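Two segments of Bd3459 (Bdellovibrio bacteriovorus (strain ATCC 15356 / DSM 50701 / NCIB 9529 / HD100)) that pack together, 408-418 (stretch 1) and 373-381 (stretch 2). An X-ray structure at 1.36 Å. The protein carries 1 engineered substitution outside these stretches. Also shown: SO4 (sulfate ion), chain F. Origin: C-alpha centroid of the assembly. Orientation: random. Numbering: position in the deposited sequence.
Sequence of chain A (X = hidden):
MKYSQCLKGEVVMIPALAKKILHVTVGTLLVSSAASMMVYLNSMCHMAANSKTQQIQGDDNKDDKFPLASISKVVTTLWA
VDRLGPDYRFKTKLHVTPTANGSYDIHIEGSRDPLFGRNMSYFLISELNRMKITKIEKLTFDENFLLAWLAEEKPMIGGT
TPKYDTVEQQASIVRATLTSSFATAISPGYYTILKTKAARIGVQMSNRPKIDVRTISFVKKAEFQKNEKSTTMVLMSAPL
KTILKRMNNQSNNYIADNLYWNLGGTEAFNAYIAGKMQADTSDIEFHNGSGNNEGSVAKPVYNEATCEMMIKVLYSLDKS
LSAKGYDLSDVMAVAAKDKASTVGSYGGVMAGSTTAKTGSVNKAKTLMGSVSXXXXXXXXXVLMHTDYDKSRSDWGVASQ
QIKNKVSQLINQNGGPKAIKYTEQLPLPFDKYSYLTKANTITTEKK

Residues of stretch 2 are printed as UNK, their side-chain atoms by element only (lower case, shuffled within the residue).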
ATOM      1  N   GLN A 408      13.060  -9.475  15.552  1.00 19.30           N
ATOM      2  CA  GLN A 408      13.461 -10.499  16.533  1.00 23.02           C
ATOM      3  C   GLN A 408      13.463 -11.872  15.871  1.00 20.92           C
ATOM      4  O   GLN A 408      14.399 -12.664  16.088  1.00 23.87           O
ATOM      5  CB  GLN A 408      12.522 -10.476  17.746  1.00 24.63           C
ATOM      6  CG  GLN A 408      12.921 -11.402  18.889  1.00 26.30           C
ATOM      7  CD  GLN A 408      14.288 -11.060  19.478  1.00 32.11           C
ATOM      8  OE1 GLN A 408      14.638  -9.899  19.666  1.00 38.26           O
ATOM      9  NE2 GLN A 408      15.066 -12.078  19.762  1.00 36.52           N
ATOM     10  N   LEU A 409      12.418 -12.164  15.086  1.00 20.12           N
ATOM     11  CA  LEU A 409      12.357 -13.430  14.358  1.00 20.46           C
ATOM     12  C   LEU A 409      13.561 -13.628  13.432  1.00 20.20           C
ATOM     13  O   LEU A 409      14.160 -14.720  13.361  1.00 21.43           O
ATOM     14  CB  LEU A 409      11.024 -13.547  13.591  1.00 20.58           C
ATOM     15  CG  LEU A 409      10.845 -14.789  12.718  1.00 21.12           C
ATOM     16  CD1 LEU A 409      10.831 -16.070  13.554  1.00 23.83           C
ATOM     17  CD2 LEU A 409       9.562 -14.676  11.917  1.00 20.68           C
ATOM     18  N   ILE A 410      13.941 -12.563  12.750  1.00 19.41           N
ATOM     19  CA  ILE A 410      15.126 -12.607  11.898  1.00 20.35           C
ATOM     20  C   ILE A 410      16.414 -12.844  12.717  1.00 21.20           C
ATOM     21  O   ILE A 410      17.240 -13.682  12.332  1.00 23.17           O
ATOM     22  CB  ILE A 410      15.230 -11.296  11.049  1.00 19.57           C
ATOM     23  CG1 ILE A 410      14.130 -11.271   9.994  1.00 19.75           C
ATOM     24  CG2 ILE A 410      16.598 -11.215  10.370  1.00 20.06           C
ATOM     25  CD1 ILE A 410      13.942  -9.919   9.355  1.00 19.75           C
ATOM     26  N   ASN A 411      16.553 -12.130  13.838  1.00 23.00           N
ATOM     27  CA  ASN A 411      17.698 -12.257  14.749  1.00 23.81           C
ATOM     28  C   ASN A 411      17.883 -13.709  15.157  1.00 24.34           C
ATOM     29  O   ASN A 411      19.010 -14.230  15.193  1.00 24.63           O
ATOM     30  CB  ASN A 411      17.493 -11.465  16.087  1.00 26.74           C
ATOM     31  CG  ASN A 411      17.612  -9.955  15.954  1.00 28.67           C
ATOM     32  OD1 ASN A 411      18.113  -9.415  14.958  1.00 27.52           O
ATOM     33  ND2 ASN A 411      17.135  -9.239  17.018  1.00 26.03           N
ATOM     34  N   GLN A 412      16.764 -14.364  15.477  1.00 23.63           N
ATOM     35  CA  GLN A 412      16.773 -15.736  15.980  1.00 24.37           C
ATOM     36  C   GLN A 412      17.005 -16.784  14.909  1.00 24.99           C
ATOM     37  O   GLN A 412      17.190 -17.968  15.227  1.00 29.27           O
ATOM     38  CB  GLN A 412      15.483 -16.018  16.734  1.00 26.45           C
ATOM     39  CG  GLN A 412      15.434 -15.219  18.013  1.00 31.69           C
ATOM     40  CD  GLN A 412      14.108 -15.306  18.722  1.00 37.05           C
ATOM     41  OE1 GLN A 412      13.088 -15.641  18.124  1.00 48.07           O
ATOM     42  NE2 GLN A 412      14.113 -15.006  20.001  1.00 44.99           N
ATOM     43  N   ASN A 413      17.084 -16.343  13.651  1.00 24.20           N
ATOM     44  CA  ASN A 413      17.419 -17.238  12.529  1.00 24.42           C
ATOM     45  C   ASN A 413      18.705 -16.798  11.806  1.00 25.89           C
ATOM     46  O   ASN A 413      18.837 -16.968  10.577  1.00 26.35           O
ATOM     47  CB  ASN A 413      16.203 -17.268  11.594  1.00 24.74           C
ATOM     48  CG  ASN A 413      15.114 -18.142  12.148  1.00 25.57           C
ATOM     49  OD1 ASN A 413      15.188 -19.351  12.014  1.00 28.99           O
ATOM     50  ND2 ASN A 413      14.138 -17.554  12.819  1.00 26.74           N
ATOM     51  N   GLY A 414      19.643 -16.233  12.590  1.00 27.18           N
ATOM     52  CA  GLY A 414      20.975 -15.839  12.111  1.00 24.52           C
ATOM     53  C   GLY A 414      21.140 -14.551  11.368  1.00 26.78           C
ATOM     54  O   GLY A 414      22.215 -14.303  10.792  1.00 27.99           O
ATOM     55  N   GLY A 415      20.117 -13.697  11.440  1.00 24.01           N
ATOM     56  CA  GLY A 415      20.146 -12.403  10.791  1.00 24.51           C
ATOM     57  C   GLY A 415      19.647 -12.466   9.364  1.00 21.23           C
ATOM     58  O   GLY A 415      19.345 -13.555   8.849  1.00 23.99           O
ATOM     59  N   PRO A 416      19.622 -11.307   8.685  1.00 21.79           N
ATOM     60  CA  PRO A 416      19.008 -11.209   7.391  1.00 21.42           C
ATOM     61  C   PRO A 416      19.918 -11.726   6.298  1.00 23.64           C
ATOM     62  O   PRO A 416      21.169 -11.714   6.428  1.00 25.46           O
ATOM     63  CB  PRO A 416      18.774  -9.698   7.230  1.00 22.33           C
ATOM     64  CG  PRO A 416      19.848  -9.064   8.016  1.00 21.36           C
ATOM     65  CD  PRO A 416      19.967  -9.975   9.220  1.00 20.20           C
ATOM     66  N   LYS A 417      19.271 -12.186   5.239  1.00 23.80           N
ATOM     67  CA  LYS A 417      19.933 -12.475   3.980  1.00 25.34           C
ATOM     68  C   LYS A 417      19.171 -11.733   2.910  1.00 23.64           C
ATOM     69  O   LYS A 417      17.968 -11.914   2.764  1.00 25.36           O
ATOM     70  CB  LYS A 417      19.952 -13.979   3.704  1.00 27.16           C
ATOM     71  CG  LYS A 417      20.642 -14.360   2.399  1.00 32.26           C
ATOM     72  CD  LYS A 417      20.588 -15.856   2.116  1.00 40.35           C
ATOM     73  CE  LYS A 417      21.469 -16.202   0.922  1.00 46.70           C
ATOM     74  NZ  LYS A 417      20.919 -17.337   0.130  1.00 54.33           N
ATOM     75  N   ALA A 418      19.877 -10.908   2.142  1.00 24.42           N
ATOM     76  CA  ALA A 418      19.261 -10.132   1.079  1.00 25.01           C
ATOM     77  C   ALA A 418      18.670 -11.066   0.042  1.00 24.43           C
ATOM     78  O   ALA A 418      19.333 -12.019  -0.400  1.00 28.67           O
ATOM     79  CB  ALA A 418      20.273  -9.189   0.442  1.00 26.87           C
ATOM     80  N   UNK A 373      16.414 -15.218   5.843  1.00 23.67           N
ATOM     81  CA  UNK A 373      17.396 -15.261   6.930  1.00 23.77           C
ATOM     82  C   UNK A 373      18.592 -16.126   6.557  1.00 25.99           C
ATOM     83  O   UNK A 373      18.554 -16.841   5.555  1.00 27.79           O
ATOM     84  c   UNK A 373      15.371 -15.089   8.481  1.00 22.21           C
ATOM     85  o   UNK A 373      16.533 -17.192   8.166  1.00 25.05           O
ATOM     86  c   UNK A 373      16.732 -15.771   8.231  1.00 23.43           C
ATOM     87  N   UNK A 374      19.646 -16.084   7.383  1.00 25.29           N
ATOM     88  CA  UNK A 374      20.764 -17.018   7.261  1.00 28.53           C
ATOM     89  C   UNK A 374      20.275 -18.460   7.231  1.00 26.99           C
ATOM     90  O   UNK A 374      20.819 -19.262   6.501  1.00 30.64           O
ATOM     91  c   UNK A 374      24.625 -15.730   8.820  1.00 50.33           C
ATOM     92  n   UNK A 374      26.045 -15.469   9.207  1.00 56.89           N
ATOM     93  c   UNK A 374      21.754 -16.833   8.415  1.00 30.53           C
ATOM     94  c   UNK A 374      23.043 -17.643   8.313  1.00 36.21           C
ATOM     95  c   UNK A 374      24.113 -17.109   9.259  1.00 44.12           C
ATOM     96  N   UNK A 375      19.238 -18.770   8.007  1.00 25.92           N
ATOM     97  CA  UNK A 375      18.603 -20.094   8.005  1.00 27.39           C
ATOM     98  C   UNK A 375      17.564 -20.401   6.921  1.00 27.72           C
ATOM     99  O   UNK A 375      17.076 -21.541   6.877  1.00 31.15           O
ATOM    100  c   UNK A 375      18.860 -20.480  10.481  1.00 33.84           C
ATOM    101  c   UNK A 375      17.907 -20.352   9.324  1.00 29.46           C
ATOM    102  o   UNK A 375      20.083 -20.507  10.314  1.00 35.65           O
ATOM    103  n   UNK A 375      18.298 -20.556  11.682  1.00 37.37           N
ATOM    104  N   UNK A 376      17.286 -19.469   6.023  1.00 24.83           N
ATOM    105  CA  UNK A 376      16.318 -19.673   4.948  1.00 24.68           C
ATOM    106  C   UNK A 376      15.070 -18.808   5.081  1.00 22.09           C
ATOM    107  O   UNK A 376      14.994 -17.875   5.902  1.00 24.59           O
ATOM    108  N   UNK A 377      14.105 -19.128   4.227  1.00 23.86           N
ATOM    109  CA  UNK A 377      12.906 -18.348   4.049  1.00 21.65           C
ATOM    110  C   UNK A 377      11.915 -18.765   5.116  1.00 20.70           C
ATOM    111  O   UNK A 377      11.651 -19.949   5.290  1.00 22.56           O
ATOM    112  o   UNK A 377      10.696 -19.333   0.452  1.00 35.23           O
ATOM    113  c   UNK A 377      10.304 -18.344   1.096  1.00 28.37           C
ATOM    114  c   UNK A 377      12.311 -18.621   2.675  1.00 23.46           C
ATOM    115  o   UNK A 377       9.325 -17.692   0.731  1.00 29.19           O
ATOM    116  c   UNK A 377      11.000 -17.913   2.388  1.00 25.56           C
ATOM    117  N   UNK A 378      11.376 -17.798   5.846  1.00 20.22           N
ATOM    118  CA  UNK A 378      10.417 -18.067   6.913  1.00 19.63           C
ATOM    119  C   UNK A 378       9.154 -17.251   6.668  1.00 18.33           C
ATOM    120  O   UNK A 378       9.216 -16.022   6.508  1.00 18.63           O
ATOM    121  c   UNK A 378      13.002 -17.950   9.768  1.00 26.40           C
ATOM    122  c   UNK A 378      12.328 -18.415   8.531  1.00 23.95           C
ATOM    123  c   UNK A 378      10.982 -17.737   8.292  1.00 21.10           C
ATOM    124  c   UNK A 378       9.988 -18.108   9.394  1.00 20.15           C
ATOM    125  N   UNK A 379       7.986 -17.906   6.664  1.00 17.66           N
ATOM    126  CA  UNK A 379       6.706 -17.186   6.599  1.00 17.42           C
ATOM    127  C   UNK A 379       6.308 -16.674   7.975  1.00 17.20           C
ATOM    128  O   UNK A 379       6.573 -17.320   8.997  1.00 18.34           O
ATOM    129  c   UNK A 379       6.433 -18.662   2.460  1.00 20.04           C
ATOM    130  o   UNK A 379       6.697 -20.657   1.162  1.00 22.49           O
ATOM    131  c   UNK A 379       6.410 -20.046   2.362  1.00 20.04           C
ATOM    132  c   UNK A 379       6.165 -18.058   3.667  1.00 18.68           C
ATOM    133  c   UNK A 379       5.825 -20.193   4.673  1.00 18.71           C
ATOM    134  c   UNK A 379       5.575 -18.121   6.116  1.00 17.56           C
ATOM    135  c   UNK A 379       6.084 -20.803   3.465  1.00 20.52           C
ATOM    136  c   UNK A 379       5.857 -18.802   4.801  1.00 17.24           C
ATOM    137  N   UNK A 380       5.682 -15.504   8.019  1.00 15.92           N
ATOM    138  CA  UNK A 380       5.205 -14.969   9.281  1.00 16.59           C
ATOM    139  C   UNK A 380       3.907 -14.215   9.097  1.00 14.19           C
ATOM    140  O   UNK A 380       3.590 -13.757   8.001  1.00 15.30           O
ATOM    141  c   UNK A 380       6.368 -12.694   9.182  1.00 16.61           C
ATOM    142  c   UNK A 380       5.542 -11.650   9.548  1.00 16.52           C
ATOM    143  c   UNK A 380       6.269 -14.016   9.887  1.00 17.19           C
ATOM    144  c   UNK A 380       6.442 -10.307   7.798  1.00 16.12           C
ATOM    145  c   UNK A 380       7.226 -12.517   8.095  1.00 16.31           C
ATOM    146  c   UNK A 380       7.252 -11.335   7.408  1.00 15.08           C
ATOM    147  c   UNK A 380       5.589 -10.448   8.863  1.00 15.97           C
ATOM    148  N   UNK A 381       3.193 -14.067  10.201  1.00 14.57           N
ATOM    149  CA  UNK A 381       2.049 -13.157  10.280  1.00 14.86           C
ATOM    150  C   UNK A 381       1.944 -12.607  11.679  1.00 15.29           C
ATOM    151  O   UNK A 381       2.117 -13.346  12.663  1.00 16.19           O
ATOM    152  c   UNK A 381       0.758 -13.798   9.847  1.00 17.00           C
TER
HETATM  153  S   SO4 F 504      23.722 -10.478   2.510  1.00 56.59           S
HETATM  154  O1  SO4 F 504      24.362  -9.276   1.928  1.00 64.54           O
HETATM  155  O2  SO4 F 504      24.559 -11.029   3.609  1.00 60.75           O
HETATM  156  O3  SO4 F 504      22.400 -10.087   3.030  1.00 48.05           O
HETATM  157  O4  SO4 F 504      23.563 -11.500   1.448  1.00 66.54           O

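Position 373 has three side-chain atoms: one carbon carrying an oxygen and a second carbon. The second carbon lies 4.2 Å from Ile410 CA, and the oxygen 3.4 Å from Asn413 CB. A branch at CB with one hydroxyl and one methyl identifies Thr373, the two atoms being CG2 and OG1. OG1 donates to the carbonyl of position 376 within its own stretch, and Thr373 CA sits 3.2 Å from Gly415 O in a CA-H...O contact.

Position 374 shows four carbons in an unbranched row ending in nitrogen. CB points toward stretch 1, but the chain then leads away into solvent; on the way its last carbon passes 3.4 Å from Gly414 O. This is Lys374, and that carbon is CE. The backbone N of Lys374 donates to Gly415 O (2.9 Å, 154°).

At 375 there are two carbons, the second bearing one oxygen and one nitrogen. The backbone N donates to Asn413 O (3.2 Å, 152°), and the side-chain nitrogen reaches Asn413 OD1 at 3.4 Å, a weak hydrogen bond. This short carboxamide is Asn375, the nitrogen being ND2.

Position 376 has no side-chain atoms and is Gly376. At phi/psi of 113/-171°, a CB would be jammed against the preceding carbonyl oxygen. Its N bonds back to Thr373 O (3.0 Å), closing a type I turn.

Position 377 carries three carbons in a row, the third holding two oxygens, and its side chain is out of reach of stretch 1: Glu377.

Position 378 has four carbons, forked at the first, with one arm two carbons long. The end of the long arm comes within 3.2 Å of Asn413 CG, and the short arm lies 4.3 Å from Leu409 CD2. That is Ile378, the atoms being CD1 and CG2.

Position 379 has one carbon and a six-carbon ring bearing an oxygen. Its CB points away from stretch 1. This is Tyr379, whose hydroxyl is bonded elsewhere in the structure.

Position 380 has the same carbon and ring without the oxygen. Its CB packs 3.9 Å from Leu409 CD2, and the residue is Phe380.

Position 381 has a single carbon, out of reach of stretch 1, so it is Ala381.

The contact, burying 498 Å² over both sides, combines backbone hydrogen bonds at the turn with apolar packing along the strand. Around the turn, the carbonyls of Asn413 and Gly415 receive successive backbone NH groups, and Pro416 and Thr373 form a single beta bridge with CA atoms 4.4 Å apart. Gly414 fits closely here: an ideal CB would lie 2.8 Å from Lys374 CB, a clash. Along the strand, Ile378 and Phe380 face Leu409 of the helix. Asn413 links the two regions, its ND2 anchored to Leu409 O (2.9 Å, 170°) while its carbonyl holds the turn.

Stretch 2, residues 373-381: TKNGEIYFA
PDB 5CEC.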